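Local atomic coordinates of TETR family transcriptional repressor LFRR (Mycobacterium smegmatis, PDB entry 2WGB), a protein that represses transcription of the lfrRA operon by binding directly to the promoter region of lfrR-lfrA. Residues I102-Y107 against L155-Y160; R61-H66 against A120-G125. All blocks are in the same frame, centred on the assembly; numbering follows the deposited sequence. Where two conformers were deposited one is given.

Interaction 1. Residues I102-Y107 against L155-Y160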
loop_
_atom_site.group_PDB
_atom_site.type_symbol
_atom_site.label_atom_id
_atom_site.label_comp_id
_atom_site.label_asym_id
_atom_site.label_seq_id
_atom_site.Cartn_x
_atom_site.Cartn_y
_atom_site.Cartn_z
ATOM N N ILE A 102 0.962 -7.791 6.806
ATOM C CA ILE A 102 1.817 -8.578 5.914
ATOM C C ILE A 102 1.585 -8.207 4.439
ATOM O O ILE A 102 2.531 -8.187 3.644
ATOM C CB ILE A 102 1.619 -10.095 6.153
ATOM C CG1 ILE A 102 2.232 -10.488 7.505
ATOM C CG2 ILE A 102 2.219 -10.922 5.010
ATOM C CD1 ILE A 102 1.984 -11.954 7.917
ATOM N N VAL A 103 0.345 -7.870 4.076
ATOM C CA VAL A 103 0.056 -7.579 2.660
ATOM C C VAL A 103 0.772 -6.320 2.154
ATOM O O VAL A 103 0.941 -6.141 0.946
ATOM C CB VAL A 103 -1.460 -7.434 2.346
ATOM C CG1 VAL A 103 -2.216 -8.714 2.668
ATOM C CG2 VAL A 103 -2.064 -6.214 3.059
ATOM N N LEU A 104 1.185 -5.456 3.076
ATOM C CA LEU A 104 1.911 -4.235 2.713
ATOM C C LEU A 104 3.307 -4.535 2.175
ATOM O O LEU A 104 3.881 -3.719 1.453
ATOM C CB LEU A 104 2.032 -3.321 3.930
ATOM C CG LEU A 104 0.722 -2.884 4.594
ATOM C CD1 LEU A 104 1.012 -2.143 5.880
ATOM C CD2 LEU A 104 -0.074 -1.995 3.650
ATOM N N PHE A 105 3.847 -5.706 2.521
ATOM C CA PHE A 105 5.239 -6.035 2.194
ATOM C C PHE A 105 5.454 -6.993 1.024
ATOM O O PHE A 105 6.590 -7.399 0.760
ATOM C CB PHE A 105 5.972 -6.547 3.444
ATOM C CG PHE A 105 6.134 -5.487 4.504
ATOM C CD1 PHE A 105 7.273 -4.698 4.547
ATOM C CD2 PHE A 105 5.128 -5.260 5.437
ATOM C CE1 PHE A 105 7.412 -3.699 5.512
ATOM C CE2 PHE A 105 5.265 -4.272 6.401
ATOM C CZ PHE A 105 6.408 -3.491 6.436
ATOM N N VAL A 106 4.386 -7.341 0.312
ATOM C CA VAL A 106 4.502 -8.269 -0.830
ATOM C C VAL A 106 5.580 -7.778 -1.818
ATOM O O VAL A 106 5.610 -6.604 -2.190
ATOM C CB VAL A 106 3.122 -8.486 -1.509
ATOM C CG1 VAL A 106 3.248 -9.276 -2.800
ATOM C CG2 VAL A 106 2.177 -9.194 -0.530
ATOM N N TYR A 107 6.469 -8.683 -2.222
ATOM C CA TYR A 107 7.660 -8.309 -2.993
ATOM C C TYR A 107 7.322 -7.606 -4.313
ATOM O O TYR A 107 7.923 -6.587 -4.650
ATOM C CB TYR A 107 8.534 -9.541 -3.269
ATOM C CG TYR A 107 10.038 -9.278 -3.323
ATOM C CD1 TYR A 107 10.940 -10.294 -3.050
ATOM C CD2 TYR A 107 10.549 -8.021 -3.627
ATOM C CE1 TYR A 107 12.309 -10.077 -3.082
ATOM C CE2 TYR A 107 11.932 -7.791 -3.666
ATOM C CZ TYR A 107 12.802 -8.830 -3.389
ATOM O OH TYR A 107 14.171 -8.638 -3.420
ATOM N N LEU A 155 -5.410 -3.477 -4.147
ATOM C CA LEU A 155 -6.749 -3.577 -3.555
ATOM C C LEU A 155 -6.740 -4.282 -2.189
ATOM O O LEU A 155 -7.501 -3.915 -1.291
ATOM C CB LEU A 155 -7.718 -4.294 -4.508
ATOM C CG LEU A 155 -8.176 -3.487 -5.727
ATOM C CD1 LEU A 155 -9.022 -4.380 -6.659
ATOM C CD2 LEU A 155 -8.964 -2.214 -5.283
ATOM N N MET A 156 -5.886 -5.288 -2.026
ATOM C CA MET A 156 -5.752 -5.942 -0.711
ATOM C C MET A 156 -5.217 -4.953 0.330
ATOM O O MET A 156 -5.653 -4.959 1.493
ATOM C CB MET A 156 -4.808 -7.151 -0.782
ATOM C CG MET A 156 -5.336 -8.360 -1.547
ATOM S SD MET A 156 -6.984 -8.918 -1.040
ATOM C CE MET A 156 -6.811 -8.930 0.742
ATOM N N GLN A 157 -4.255 -4.127 -0.085
ATOM C CA GLN A 157 -3.681 -3.105 0.803
ATOM C C GLN A 157 -4.718 -2.035 1.154
ATOM O O GLN A 157 -4.812 -1.610 2.311
ATOM C CB GLN A 157 -2.406 -2.491 0.190
ATOM C CG GLN A 157 -1.276 -3.549 0.033
ATOM C CD GLN A 157 -0.196 -3.154 -0.972
ATOM O OE1 GLN A 157 -0.233 -2.076 -1.550
ATOM N NE2 GLN A 157 0.782 -4.039 -1.169
ATOM N N ALA A 158 -5.509 -1.614 0.167
ATOM C CA ALA A 158 -6.628 -0.706 0.433
ATOM C C ALA A 158 -7.594 -1.329 1.431
ATOM O O ALA A 158 -8.111 -0.645 2.315
ATOM C CB ALA A 158 -7.364 -0.356 -0.864
ATOM N N GLY A 159 -7.851 -2.632 1.287
ATOM C CA GLY A 159 -8.765 -3.312 2.194
ATOM C C GLY A 159 -8.243 -3.394 3.624
ATOM O O GLY A 159 -8.993 -3.213 4.590
ATOM N N TYR A 160 -6.958 -3.706 3.756
ATOM C CA TYR A 160 -6.285 -3.658 5.049
ATOM C C TYR A 160 -6.405 -2.268 5.699
ATOM O O TYR A 160 -6.780 -2.148 6.872
ATOM C CB TYR A 160 -4.805 -4.076 4.932
ATOM C CG TYR A 160 -4.077 -3.810 6.225
ATOM C CD1 TYR A 160 -4.418 -4.499 7.383
ATOM C CD2 TYR A 160 -3.110 -2.818 6.311
ATOM C CE1 TYR A 160 -3.783 -4.232 8.593
ATOM C CE2 TYR A 160 -2.473 -2.544 7.516
ATOM C CZ TYR A 160 -2.811 -3.254 8.645
ATOM O OH TYR A 160 -2.185 -2.968 9.836
#

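Interaction 2. Residues R61-H66 against A120-G125. With SO4 (sulfate ion), chain C.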
loop_
_atom_site.group_PDB
_atom_site.type_symbol
_atom_site.label_atom_id
_atom_site.label_comp_id
_atom_site.label_asym_id
_atom_site.label_seq_id
_atom_site.Cartn_x
_atom_site.Cartn_y
_atom_site.Cartn_z
ATOM N N ARG A 61 14.738 -11.719 12.651
ATOM C CA ARG A 61 14.877 -13.049 12.068
ATOM C C ARG A 61 13.679 -13.916 12.430
ATOM O O ARG A 61 13.113 -14.606 11.581
ATOM C CB ARG A 61 16.182 -13.686 12.558
ATOM C CG ARG A 61 16.599 -14.944 11.837
ATOM C CD ARG A 61 18.024 -15.327 12.256
ATOM N NE ARG A 61 18.327 -16.726 11.971
ATOM C CZ ARG A 61 18.254 -17.701 12.871
ATOM N NH1 ARG A 61 17.885 -17.428 14.116
ATOM N NH2 ARG A 61 18.550 -18.947 12.528
ATOM N N ALA A 62 13.286 -13.872 13.702
ATOM C CA ALA A 62 12.086 -14.572 14.164
ATOM C C ALA A 62 10.803 -14.050 13.501
ATOM O O ALA A 62 9.882 -14.822 13.188
ATOM C CB ALA A 62 11.979 -14.489 15.696
ATOM N N LEU A 63 10.725 -12.740 13.295
ATOM C CA LEU A 63 9.567 -12.167 12.624
ATOM C C LEU A 63 9.427 -12.712 11.186
ATOM O O LEU A 63 8.334 -13.053 10.745
ATOM C CB LEU A 63 9.668 -10.640 12.593
ATOM C CG LEU A 63 8.544 -9.894 11.866
ATOM C CD1 LEU A 63 7.161 -10.266 12.436
ATOM C CD2 LEU A 63 8.782 -8.381 11.966
ATOM N N ALA A 64 10.532 -12.768 10.449
ATOM C CA ALA A 64 10.477 -13.259 9.072
ATOM C C ALA A 64 9.959 -14.697 9.026
ATOM O O ALA A 64 9.151 -15.053 8.177
ATOM C CB ALA A 64 11.871 -13.150 8.397
ATOM N N ARG A 65 10.449 -15.544 9.921
ATOM C CA ARG A 65 9.964 -16.923 9.968
ATOM C C ARG A 65 8.457 -16.982 10.289
ATOM O O ARG A 65 7.715 -17.778 9.716
ATOM C CB ARG A 65 10.758 -17.742 10.989
ATOM C CG ARG A 65 10.098 -19.061 11.387
ATOM C CD ARG A 65 11.023 -19.912 12.269
ATOM N NE ARG A 65 12.300 -20.143 11.605
ATOM C CZ ARG A 65 12.570 -21.204 10.849
ATOM N NH1 ARG A 65 13.755 -21.319 10.267
ATOM N NH2 ARG A 65 11.658 -22.153 10.681
ATOM N N HIS A 66 8.012 -16.129 11.204
ATOM C CA HIS A 66 6.606 -16.095 11.610
ATOM C C HIS A 66 5.719 -15.633 10.452
ATOM O O HIS A 66 4.660 -16.204 10.206
ATOM C CB HIS A 66 6.459 -15.173 12.829
ATOM C CG HIS A 66 5.046 -14.951 13.276
ATOM N ND1 HIS A 66 4.229 -15.971 13.716
ATOM C CD2 HIS A 66 4.322 -13.811 13.401
ATOM C CE1 HIS A 66 3.056 -15.474 14.067
ATOM N NE2 HIS A 66 3.086 -14.165 13.884
ATOM N N ALA A 120 12.305 -6.604 0.699
ATOM C CA ALA A 120 13.293 -7.532 0.145
ATOM C C ALA A 120 13.732 -8.576 1.184
ATOM O O ALA A 120 13.950 -9.745 0.855
ATOM C CB ALA A 120 14.513 -6.757 -0.405
ATOM N N TYR A 121 13.864 -8.150 2.435
ATOM C CA TYR A 121 14.272 -9.048 3.514
ATOM C C TYR A 121 13.216 -10.139 3.786
ATOM O O TYR A 121 13.533 -11.325 3.863
ATOM C CB TYR A 121 14.566 -8.246 4.799
ATOM C CG TYR A 121 14.919 -9.134 5.979
ATOM C CD1 TYR A 121 16.160 -9.748 6.061
ATOM C CD2 TYR A 121 13.998 -9.384 6.988
ATOM C CE1 TYR A 121 16.483 -10.571 7.128
ATOM C CE2 TYR A 121 14.309 -10.200 8.054
ATOM C CZ TYR A 121 15.549 -10.787 8.123
ATOM O OH TYR A 121 15.854 -11.599 9.192
ATOM N N PHE A 122 11.963 -9.731 3.943
ATOM C CA PHE A 122 10.873 -10.687 4.103
ATOM C C PHE A 122 10.689 -11.597 2.884
ATOM O O PHE A 122 10.365 -12.773 3.048
ATOM C CB PHE A 122 9.560 -9.972 4.415
ATOM C CG PHE A 122 9.542 -9.297 5.770
ATOM C CD1 PHE A 122 10.041 -9.948 6.893
ATOM C CD2 PHE A 122 9.029 -8.027 5.911
ATOM C CE1 PHE A 122 10.035 -9.330 8.142
ATOM C CE2 PHE A 122 9.025 -7.394 7.155
ATOM C CZ PHE A 122 9.524 -8.050 8.268
ATOM N N ASP A 123 10.858 -11.039 1.684
ATOM C CA ASP A 123 10.794 -11.816 0.428
ATOM C C ASP A 123 9.507 -12.656 0.354
ATOM O O ASP A 123 9.529 -13.887 0.435
ATOM C CB ASP A 123 12.044 -12.691 0.282
ATOM C CG ASP A 123 12.238 -13.221 -1.134
ATOM O OD1 ASP A 123 11.378 -12.961 -2.002
ATOM O OD2 ASP A 123 13.260 -13.909 -1.367
ATOM N N ILE A 124 8.390 -11.957 0.177
ATOM C CA ILE A 124 7.064 -12.561 0.159
ATOM C C ILE A 124 6.560 -12.645 -1.286
ATOM O O ILE A 124 6.223 -11.619 -1.889
ATOM C CB ILE A 124 6.088 -11.688 0.992
ATOM C CG1 ILE A 124 6.584 -11.545 2.436
ATOM C CG2 ILE A 124 4.677 -12.275 0.985
ATOM C CD1 ILE A 124 5.931 -10.356 3.185
ATOM N N GLY A 125 6.515 -13.856 -1.842
ATOM C CA GLY A 125 6.082 -14.044 -3.221
ATOM C C GLY A 125 4.584 -14.262 -3.357
ATOM O O GLY A 125 3.851 -14.133 -2.375
HETATM S S SO4 C . 12.064 -24.341 7.764
HETATM O O1 SO4 C . 12.596 -23.555 6.657
HETATM O O2 SO4 C . 11.871 -25.722 7.325
HETATM O O3 SO4 C . 13.015 -24.286 8.871
HETATM O O4 SO4 C . 10.782 -23.783 8.191
#

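Interaction 1. Residues I102-Y107 against L155-Y160
Gln157 reaches from helix 147-164 to the short 3-10 turn at 102-104, in the loop after helix 85-97, and gives an N-H of its amide to the backbone carbonyl of Val103, NE2 to O 3.0 Å. The bond is fairly straight, N-H...O 156°; the oxygen sits near the plane of the Gln157 amide, while NE2 is tilted 25° from the carbonyl plane of Val103. With CG beside the backbone N (chi1 -64°), the extended chain carries the amide from the helix to the turn. Val103 and Gln157 run antiparallel alongside each other, methyl CG2 of Val103 lying 4.1 Å from CG of Gln157. The same methyl meets CB of Tyr160, almost one helical turn on, at 3.9 Å. Leu104 stands roughly perpendicular to Tyr160, and its CD1 touches CE2 of the ring at 3.9 Å; its other methyl, CD2, packs on CG of Gln157. The contact thus joins this loop to a helix that meets the second subunit. Both ends of the buried amide have partners, which is consistent with one preferred flip: NE2 faces two backbone carbonyls, those of Val103 and Glu109, and OE1 faces NE2 of the second subunit's Gln157.

Interaction 2. Residues R61-H66 against A120-G125
Ala64 and Phe122 bring the two backbones closest, their CA atoms 5.6 Å apart. Segment 61-66 is helical throughout, inside helix 56-78, which follows the helix-turn-helix (34-53), whereas 120-125 holds the last turn of helix 116-122 and then leaves helical geometry at Asp123, whose phi is positive (52°). Two consecutive aromatic residues of that last turn pack on the longer helix. CB of Ala64 touches both rings, 3.8 Å from CE2 of Tyr121 and 4.0 Å from CD1 of Phe122; it meets the Phe122 ring at its edge, near the ring plane, and the Tyr121 ring obliquely. Tyr121, its ring swung opposite the backbone N (chi1 177°), reaches across to the helix, OH ending 3.4 Å from CA of Arg61. The CZ end of Phe122 meets CD2 of Leu63 at a slant, 3.8 Å away. No hydrogen bond joins the segments; carbon contacts of Ala64 and Leu63 with the two rings carry it. Arg65 holds a sulfate ion, probably from the crystallisation liquor: NH2 donates to O3 at 3.1 Å, while NH1 to O3 and NH2 to O4 are weak. Phe122 also packs edge-to-face with Phe105 and touches Met24 of helix 10-29, while its carbonyl accepts from His68, further along helix 56-78. Leu63 rests on Leu27, and helix 116-122 packs beside both helix 10-29 and helix 56-78.

From the N terminus the chain first passes 61-66, on the helix that follows the helix-turn-helix, then 102-107, then 120-125, which closes interaction 2, and finally 155-160, which closes interaction 1. The two closures therefore cross rather than nest. Interaction 2 ties helix 56-78 to the end of helix 116-122, and interaction 1 ties the loop after helix 85-97 to helix 147-164, near the second subunit. Their centres lie 15 Å apart, yet they touch directly: Tyr107 N is 3.0 Å from Ile124 O, a probable hydrogen bond, and CB of Phe105 packs on CD1 of Ile124. Through these touches and Gln157, the two contacts connect helix 56-78 with the region that meets the second subunit.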